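PDB 6MLY: bifunctional GH43-CE protein from Bacteroides eggerthii, which probably hydrolyses beta-xylosidic bonds of xylans through its GH43 part and carries a carbohydrate esterase part. Local coordinates for residues 41-46 / 126-131; 57-60 / 66-69; 431-436 / 566-571. All coordinates share one frame; numbering follows the deposited sequence.

Interaction 1: 41-46 / 126-131; sequences TYYMSS and NLEKGP
Tyr43 of strand 41-45 meets two consecutive residues of the loop 126-131, and each uses a different part of its phenol: Leu127 takes a face of the ring, Glu128 the hydroxyl at its far end. The Leu127 branch that does the touching is CD2, which lies over the face near its rim, 3.9 Å from the centroid of the Tyr43 ring and 24° off the normal, a CH-pi contact. Leu127 CD2 comes nearest to Tyr43 CG, at 3.6 Å, toward the root of the ring, the two side chains being antiparallel neighbours. Glu128 instead lies roughly perpendicular to the tyrosine. With CG beside its own backbone N (chi1 -56°) and the chain extended beyond, it carries OE1 to the edge of the ring, in its plane, while the carboxylate is turned 60° from that plane. There Tyr43 OH donates a hydrogen bond to Glu128 OE1. A phenylalanine in place of Tyr43 would probably leave Glu128 OE1 with the Lys59 ammonium but without the phenol donor that fixes it at the ring edge. Tyr107 meets the same ring edge-to-face, and Leu100 of strand 99-103 touches both Tyr43 and Leu127, so the contact joins neighbouring sheets of the GH43 domain. Since OE1 also forms a salt bridge with Lys59, hydroxyl and ammonium together are likely to stabilise the carboxylate as an anion at the margin of an otherwise apolar patch.

Interaction 2: 57-60 / 66-69; sequences IMKS and WKLV
Segments 57-60 and 66-69, from strands 56-60 and 66-71, run antiparallel, their short axes 4.5 Å apart at closest and 136° between their directions, with Lys59 and Lys67 as a hydrogen-bonded pair and Met58 facing Leu68 as a non-hydrogen-bonded one. Lys59 N gives a bond of 2.8 Å to Lys67 O, and the return bond from Lys67 N to Lys59 O is more bent, at 139° on the hydrogen. A third link, from Val69 N to Ile57 O, extends the ladder. On the face that carries Met58, Ser60, Trp66 and Leu68, the indole is the main surface: Ser60 CB stands over its six-membered ring, 3.5 Å from the centroid of that Trp66 ring, in a CH-pi contact. Ser60 OG turns to Asn65 O in the connecting loop. Met58 O lies at the edge of the same indole, in its plane, and Met58 CB packs against Trp66 CE3. Met58 runs alongside Leu68 with the same heading, Met58 CG 3.7 Å from Leu68 CD2. On the other face, with Lys59 and Lys67, Val69 CG1 meets Lys59 CB at 3.5 Å; the lysine, with CG anti to the backbone N (chi1 168°), leads its ammonium away to Glu128. The arrangement is a beta hairpin, whose second strand edges a four-stranded antiparallel sheet in the GH43 domain, consistent with a blade of the family's five-bladed beta-propeller.

Interaction 3: 431-436 / 566-571; sequences EVEKVP and AFQVFG
Glu433, on strand 430-436, and Gln568, on helix 563-577, meet through van der Waals contact, with no hydrogen bond linking the two segments. The side chains overlap lengthwise, each reaching toward the other's backbone. Glu433 has its CG anti to the backbone N (chi1 -177°) and an extended chain beyond, which carries its carboxylate past the amide of Gln568 to the glutamine's aliphatic part. Glu433 OE1 thus comes 3.3 Å from Gln568 CG, while the amide lies back along the glutamate's methylenes, with Gln568 OE1 3.7 Å from Glu433 CG. Carboxylate and amide planes are only 26° apart, but Gln568 NE2 stays 3.8 Å from Glu433 OE1. Val432 CG1 borders the amide loosely, 4.5 Å from Gln568 NE2.

Glu433 OE1 and Gln568 NE2 each have a polar partner on their own side. Glu433 OE1 accepts a hydrogen bond from Gly472 N, in strand 469-476 of the concanavalin A-like domain, and Gln568 NE2 is hydrogen-bonded to Gln564 OE1, one turn earlier in its helix. Glu433 also touches Gln564, so two helix residues meet the glutamate.

Interdomain packing of this sort joins an edge strand of the lectin-like sheet to the first helix of the esterase domain, an alpha/beta-hydrolase by family. The area buried is small and the setting is the protein surface. What crosses the boundary between these residues is mainly shape and methylene contact, which probably restrains the relative position of the two domains less firmly than a direct hydrogen bond between them would.

Interactions 1 and 2 belong together in the GH43 domain, their centres about 7 Å apart. They share one four-stranded antiparallel sheet, in which strands 41-45 and 56-60 are neighbours, and the hairpin of interaction 2 is nested within the chain loop closed by interaction 1. The backbones of Met44 and Met58, probably hydrogen-bonded, tie them directly, and Leu127 packs on Ile57. Interaction 3 follows later in the chain, on the other side of the molecule's centre, about 49 and 43 Å from the centres of interactions 1 and 2. The first two therefore knit a single domain internally, whereas the third joins the concanavalin A-like domain to the esterase domain.

Interaction 1: 41-46 / 126-131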
loop_
_atom_site.group_PDB
_atom_site.type_symbol
_atom_site.label_atom_id
_atom_site.label_comp_id
_atom_site.label_asym_id
_atom_site.label_seq_id
_atom_site.Cartn_x
_atom_site.Cartn_y
_atom_site.Cartn_z
ATOM N N THR A 41 -19.751 -15.113 27.795
ATOM C CA THR A 41 -19.554 -14.117 26.739
ATOM C C THR A 41 -18.429 -13.149 27.118
ATOM O O THR A 41 -18.180 -12.916 28.291
ATOM C CB THR A 41 -20.836 -13.311 26.505
ATOM O OG1 THR A 41 -21.926 -14.226 26.411
ATOM C CG2 THR A 41 -20.772 -12.444 25.270
ATOM N N TYR A 42 -17.763 -12.592 26.102
ATOM C CA TYR A 42 -16.821 -11.489 26.263
ATOM C C TYR A 42 -17.320 -10.300 25.437
ATOM O O TYR A 42 -17.919 -10.483 24.385
ATOM C CB TYR A 42 -15.413 -11.896 25.825
ATOM C CG TYR A 42 -14.776 -12.992 26.641
ATOM C CD1 TYR A 42 -14.880 -14.318 26.257
ATOM C CD2 TYR A 42 -14.052 -12.705 27.790
ATOM C CE1 TYR A 42 -14.293 -15.334 26.996
ATOM C CE2 TYR A 42 -13.458 -13.709 28.541
ATOM C CZ TYR A 42 -13.584 -15.029 28.146
ATOM O OH TYR A 42 -13.002 -16.031 28.865
ATOM N N TYR A 43 -17.081 -9.084 25.931
ATOM C CA TYR A 43 -17.468 -7.873 25.229
ATOM C C TYR A 43 -16.320 -6.869 25.275
ATOM O O TYR A 43 -15.492 -6.900 26.175
ATOM C CB TYR A 43 -18.733 -7.265 25.835
ATOM C CG TYR A 43 -20.004 -7.988 25.474
ATOM C CD1 TYR A 43 -20.488 -7.965 24.175
ATOM C CD2 TYR A 43 -20.731 -8.678 26.431
ATOM C CE1 TYR A 43 -21.660 -8.619 23.833
ATOM C CE2 TYR A 43 -21.905 -9.337 26.106
ATOM C CZ TYR A 43 -22.370 -9.309 24.802
ATOM O OH TYR A 43 -23.523 -9.959 24.473
ATOM N N MET A 44 -16.307 -5.971 24.289
ATOM C CA MET A 44 -15.197 -5.063 24.080
ATOM C C MET A 44 -15.663 -3.862 23.246
ATOM O O MET A 44 -16.122 -4.029 22.117
ATOM C CB MET A 44 -14.052 -5.784 23.359
ATOM C CG MET A 44 -12.998 -4.853 22.794
ATOM S SD MET A 44 -12.256 -5.504 21.284
ATOM C CE MET A 44 -12.367 -4.051 20.244
ATOM N N SER A 45 -15.540 -2.664 23.838
ATOM C CA SER A 45 -15.684 -1.386 23.137
ATOM C C SER A 45 -14.330 -1.004 22.528
ATOM O O SER A 45 -13.325 -1.680 22.747
ATOM C CB SER A 45 -16.219 -0.313 24.062
ATOM O OG SER A 45 -15.262 0.028 25.051
ATOM N N SER A 46 -14.311 0.087 21.760
ATOM C CA SER A 46 -13.187 0.368 20.863
ATOM C C SER A 46 -13.223 1.825 20.390
ATOM O O SER A 46 -14.228 2.517 20.549
ATOM C CB SER A 46 -13.224 -0.588 19.705
ATOM O OG SER A 46 -11.935 -0.755 19.151
ATOM N N ASN A 126 -29.319 -4.623 26.832
ATOM C CA ASN A 126 -28.942 -5.532 25.745
ATOM C C ASN A 126 -27.884 -4.845 24.874
ATOM O O ASN A 126 -28.209 -3.998 24.043
ATOM C CB ASN A 126 -30.164 -5.964 24.928
ATOM C CG ASN A 126 -29.882 -7.122 23.995
ATOM O OD1 ASN A 126 -28.729 -7.416 23.683
ATOM N ND2 ASN A 126 -30.932 -7.786 23.540
ATOM N N LEU A 127 -26.620 -5.240 25.062
ATOM C CA LEU A 127 -25.462 -4.572 24.444
ATOM C C LEU A 127 -25.427 -4.791 22.919
ATOM O O LEU A 127 -24.782 -4.030 22.202
ATOM C CB LEU A 127 -24.188 -5.099 25.114
ATOM C CG LEU A 127 -22.921 -4.278 24.888
ATOM C CD1 LEU A 127 -23.138 -2.818 25.242
ATOM C CD2 LEU A 127 -21.763 -4.846 25.691
ATOM N N GLU A 128 -26.134 -5.810 22.423
ATOM C CA GLU A 128 -26.106 -6.162 21.008
ATOM C C GLU A 128 -27.212 -5.433 20.229
ATOM O O GLU A 128 -27.023 -5.137 19.053
ATOM C CB GLU A 128 -26.212 -7.680 20.853
ATOM C CG GLU A 128 -25.129 -8.433 21.614
ATOM C CD GLU A 128 -25.187 -9.950 21.526
ATOM O OE1 GLU A 128 -24.443 -10.613 22.279
ATOM O OE2 GLU A 128 -25.977 -10.470 20.711
ATOM N N LYS A 129 -28.352 -5.143 20.874
ATOM C CA LYS A 129 -29.552 -4.628 20.169
ATOM C C LYS A 129 -29.959 -3.224 20.645
ATOM O O LYS A 129 -30.562 -2.470 19.879
ATOM C CB LYS A 129 -30.731 -5.592 20.345
ATOM C CG LYS A 129 -30.450 -7.033 19.934
ATOM C CD LYS A 129 -31.687 -7.918 19.911
ATOM C CE LYS A 129 -31.420 -9.333 20.391
ATOM N NZ LYS A 129 -32.604 -9.926 21.061
ATOM N N GLY A 130 -29.662 -2.880 21.903
ATOM C CA GLY A 130 -30.100 -1.615 22.485
ATOM C C GLY A 130 -31.527 -1.711 23.025
ATOM O O GLY A 130 -32.017 -2.810 23.276
ATOM N N PRO A 131 -32.200 -0.563 23.191
ATOM C CA PRO A 131 -31.706 0.750 22.797
ATOM C C PRO A 131 -30.838 1.384 23.894
ATOM O O PRO A 131 -30.651 0.784 24.952
ATOM C CB PRO A 131 -32.954 1.614 22.535
ATOM C CG PRO A 131 -34.122 0.705 22.851
ATOM C CD PRO A 131 -33.536 -0.360 23.753
#

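Interaction 2: 57-60 / 66-69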
loop_
_atom_site.group_PDB
_atom_site.type_symbol
_atom_site.label_atom_id
_atom_site.label_comp_id
_atom_site.label_asym_id
_atom_site.label_seq_id
_atom_site.Cartn_x
_atom_site.Cartn_y
_atom_site.Cartn_z
ATOM N N ILE A 57 -18.814 -1.913 19.474
ATOM C CA ILE A 57 -18.801 -2.984 20.463
ATOM C C ILE A 57 -18.615 -4.306 19.715
ATOM O O ILE A 57 -19.274 -4.536 18.707
ATOM C CB ILE A 57 -20.087 -2.993 21.319
ATOM C CG1 ILE A 57 -20.383 -1.622 21.936
ATOM C CG2 ILE A 57 -20.024 -4.084 22.382
ATOM C CD1 ILE A 57 -21.552 -0.902 21.308
ATOM N N MET A 58 -17.721 -5.152 20.237
ATOM C CA MET A 58 -17.395 -6.453 19.667
ATOM C C MET A 58 -17.687 -7.548 20.696
ATOM O O MET A 58 -17.389 -7.383 21.868
ATOM C CB MET A 58 -15.914 -6.527 19.289
ATOM C CG MET A 58 -15.522 -5.576 18.184
ATOM S SD MET A 58 -13.858 -5.906 17.562
ATOM C CE MET A 58 -13.622 -4.462 16.529
ATOM N N LYS A 59 -18.234 -8.669 20.220
ATOM C CA LYS A 59 -18.557 -9.831 21.042
ATOM C C LYS A 59 -17.580 -10.965 20.711
ATOM O O LYS A 59 -17.147 -11.092 19.571
ATOM C CB LYS A 59 -20.009 -10.248 20.783
ATOM C CG LYS A 59 -20.426 -11.604 21.339
ATOM C CD LYS A 59 -21.823 -12.017 20.922
ATOM C CE LYS A 59 -22.335 -13.225 21.680
ATOM N NZ LYS A 59 -23.798 -13.153 21.914
ATOM N N SER A 60 -17.251 -11.781 21.720
ATOM C CA SER A 60 -16.501 -13.031 21.538
ATOM C C SER A 60 -16.954 -14.060 22.580
ATOM O O SER A 60 -17.593 -13.709 23.555
ATOM C CB SER A 60 -15.011 -12.804 21.607
ATOM O OG SER A 60 -14.296 -13.989 21.276
ATOM N N TRP A 66 -13.767 -12.838 17.257
ATOM C CA TRP A 66 -14.500 -11.619 17.568
ATOM C C TRP A 66 -15.497 -11.310 16.448
ATOM O O TRP A 66 -15.368 -11.826 15.340
ATOM C CB TRP A 66 -13.514 -10.466 17.781
ATOM C CG TRP A 66 -12.662 -10.649 18.999
ATOM C CD1 TRP A 66 -11.438 -11.252 19.073
ATOM C CD2 TRP A 66 -12.990 -10.247 20.342
ATOM N NE1 TRP A 66 -10.981 -11.246 20.365
ATOM C CE2 TRP A 66 -11.910 -10.635 21.165
ATOM C CE3 TRP A 66 -14.085 -9.597 20.924
ATOM C CZ2 TRP A 66 -11.897 -10.389 22.536
ATOM C CZ3 TRP A 66 -14.073 -9.361 22.280
ATOM C CH2 TRP A 66 -12.994 -9.753 23.074
ATOM N N LYS A 67 -16.495 -10.475 16.753
ATOM C CA LYS A 67 -17.399 -9.943 15.735
ATOM C C LYS A 67 -18.091 -8.683 16.269
ATOM O O LYS A 67 -18.347 -8.567 17.466
ATOM C CB LYS A 67 -18.407 -11.004 15.274
ATOM C CG LYS A 67 -19.604 -11.243 16.181
ATOM C CD LYS A 67 -20.662 -12.118 15.551
ATOM C CE LYS A 67 -21.883 -12.264 16.435
ATOM N NZ LYS A 67 -23.033 -12.833 15.692
ATOM N N LEU A 68 -18.383 -7.753 15.354
ATOM C CA LEU A 68 -19.095 -6.513 15.651
ATOM C C LEU A 68 -20.585 -6.818 15.840
ATOM O O LEU A 68 -21.181 -7.557 15.044
ATOM C CB LEU A 68 -18.878 -5.522 14.503
ATOM C CG LEU A 68 -17.461 -4.961 14.388
ATOM C CD1 LEU A 68 -17.162 -4.497 12.965
ATOM C CD2 LEU A 68 -17.251 -3.832 15.384
ATOM N N VAL A 69 -21.179 -6.232 16.888
ATOM C CA VAL A 69 -22.575 -6.492 17.237
ATOM C C VAL A 69 -23.387 -5.191 17.288
ATOM O O VAL A 69 -24.592 -5.223 17.005
ATOM C CB VAL A 69 -22.674 -7.283 18.554
ATOM C CG1 VAL A 69 -22.067 -8.669 18.400
ATOM C CG2 VAL A 69 -22.040 -6.549 19.730
#

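Interaction 3: 431-436 / 566-571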
loop_
_atom_site.group_PDB
_atom_site.type_symbol
_atom_site.label_atom_id
_atom_site.label_comp_id
_atom_site.label_asym_id
_atom_site.label_seq_id
_atom_site.Cartn_x
_atom_site.Cartn_y
_atom_site.Cartn_z
ATOM N N GLU A 431 -1.376 12.033 -10.178
ATOM C CA GLU A 431 -1.899 11.083 -11.164
ATOM C C GLU A 431 -0.694 10.451 -11.867
ATOM O O GLU A 431 0.109 11.152 -12.473
ATOM C CB GLU A 431 -2.893 11.738 -12.135
ATOM C CG GLU A 431 -2.560 13.168 -12.536
ATOM C CD GLU A 431 -3.349 13.708 -13.722
ATOM O OE1 GLU A 431 -4.556 13.393 -13.829
ATOM O OE2 GLU A 431 -2.754 14.443 -14.540
ATOM N N VAL A 432 -0.567 9.126 -11.736
ATOM C CA VAL A 432 0.622 8.379 -12.146
ATOM C C VAL A 432 0.429 7.866 -13.579
ATOM O O VAL A 432 1.201 8.204 -14.477
ATOM C CB VAL A 432 0.909 7.221 -11.169
ATOM C CG1 VAL A 432 2.010 6.301 -11.676
ATOM C CG2 VAL A 432 1.237 7.734 -9.774
ATOM N N GLU A 433 -0.602 7.037 -13.761
ATOM C CA GLU A 433 -0.888 6.331 -15.005
ATOM C C GLU A 433 -2.357 6.582 -15.354
ATOM O O GLU A 433 -3.164 6.898 -14.465
ATOM C CB GLU A 433 -0.567 4.844 -14.830
ATOM C CG GLU A 433 -0.748 4.007 -16.082
ATOM C CD GLU A 433 -0.434 2.530 -15.903
ATOM O OE1 GLU A 433 0.487 2.208 -15.095
ATOM O OE2 GLU A 433 -1.126 1.701 -16.558
ATOM N N LYS A 434 -2.693 6.453 -16.643
ATOM C CA LYS A 434 -4.017 6.795 -17.133
ATOM C C LYS A 434 -4.349 5.963 -18.374
ATOM O O LYS A 434 -3.663 6.072 -19.384
ATOM C CB LYS A 434 -4.063 8.291 -17.444
ATOM C CG LYS A 434 -5.406 8.809 -17.933
ATOM C CD LYS A 434 -5.601 10.288 -17.673
ATOM C CE LYS A 434 -4.423 11.129 -18.124
ATOM N NZ LYS A 434 -4.695 12.578 -17.981
ATOM N N VAL A 435 -5.403 5.144 -18.274
ATOM C CA VAL A 435 -5.910 4.331 -19.382
ATOM C C VAL A 435 -7.297 4.851 -19.745
ATOM O O VAL A 435 -8.082 5.162 -18.854
ATOM C CB VAL A 435 -5.951 2.830 -19.024
ATOM C CG1 VAL A 435 -6.659 1.994 -20.083
ATOM C CG2 VAL A 435 -4.559 2.274 -18.763
ATOM N N PRO A 436 -7.643 4.967 -21.050
ATOM C CA PRO A 436 -9.008 5.317 -21.449
ATOM C C PRO A 436 -9.992 4.168 -21.174
ATOM O O PRO A 436 -9.616 2.993 -21.262
ATOM C CB PRO A 436 -8.868 5.581 -22.954
ATOM C CG PRO A 436 -7.719 4.694 -23.368
ATOM C CD PRO A 436 -6.752 4.774 -22.207
ATOM N N ALA A 566 9.174 2.625 -17.592
ATOM C CA ALA A 566 9.606 1.504 -18.420
ATOM C C ALA A 566 8.525 0.417 -18.456
ATOM O O ALA A 566 8.325 -0.231 -19.483
ATOM C CB ALA A 566 10.911 0.957 -17.895
ATOM N N PHE A 567 7.837 0.223 -17.326
ATOM C CA PHE A 567 6.809 -0.808 -17.201
ATOM C C PHE A 567 5.613 -0.487 -18.110
ATOM O O PHE A 567 5.091 -1.369 -18.802
ATOM C CB PHE A 567 6.359 -0.967 -15.747
ATOM C CG PHE A 567 5.406 -2.117 -15.546
ATOM C CD1 PHE A 567 5.851 -3.426 -15.659
ATOM C CD2 PHE A 567 4.062 -1.895 -15.289
ATOM C CE1 PHE A 567 4.975 -4.490 -15.495
ATOM C CE2 PHE A 567 3.189 -2.960 -15.125
ATOM C CZ PHE A 567 3.646 -4.255 -15.228
ATOM N N GLN A 568 5.190 0.781 -18.113
ATOM C CA GLN A 568 4.005 1.207 -18.852
ATOM C C GLN A 568 4.210 1.000 -20.357
ATOM O O GLN A 568 3.235 0.824 -21.082
ATOM C CB GLN A 568 3.666 2.663 -18.523
ATOM C CG GLN A 568 3.043 2.829 -17.143
ATOM C CD GLN A 568 2.992 4.269 -16.698
ATOM O OE1 GLN A 568 2.530 5.148 -17.421
ATOM N NE2 GLN A 568 3.466 4.521 -15.488
ATOM N N VAL A 569 5.475 1.011 -20.801
ATOM C CA VAL A 569 5.853 0.882 -22.216
ATOM C C VAL A 569 5.875 -0.597 -22.634
ATOM O O VAL A 569 5.300 -0.949 -23.666
ATOM C CB VAL A 569 7.217 1.545 -22.492
ATOM C CG1 VAL A 569 7.632 1.390 -23.947
ATOM C CG2 VAL A 569 7.227 3.013 -22.088
ATOM N N PHE A 570 6.568 -1.437 -21.851
ATOM C CA PHE A 570 6.805 -2.854 -22.187
ATOM C C PHE A 570 5.878 -3.777 -21.382
ATOM O O PHE A 570 5.207 -4.637 -21.960
ATOM C CB PHE A 570 8.261 -3.245 -21.913
ATOM C CG PHE A 570 9.298 -2.369 -22.569
ATOM C CD1 PHE A 570 9.415 -2.322 -23.951
ATOM C CD2 PHE A 570 10.166 -1.603 -21.806
ATOM C CE1 PHE A 570 10.374 -1.523 -24.555
ATOM C CE2 PHE A 570 11.123 -0.802 -22.412
ATOM C CZ PHE A 570 11.224 -0.761 -23.786
ATOM N N GLY A 571 5.878 -3.584 -20.053
ATOM C CA GLY A 571 5.281 -4.469 -19.035
ATOM C C GLY A 571 4.176 -5.380 -19.549
ATOM O O GLY A 571 4.358 -6.594 -19.622
#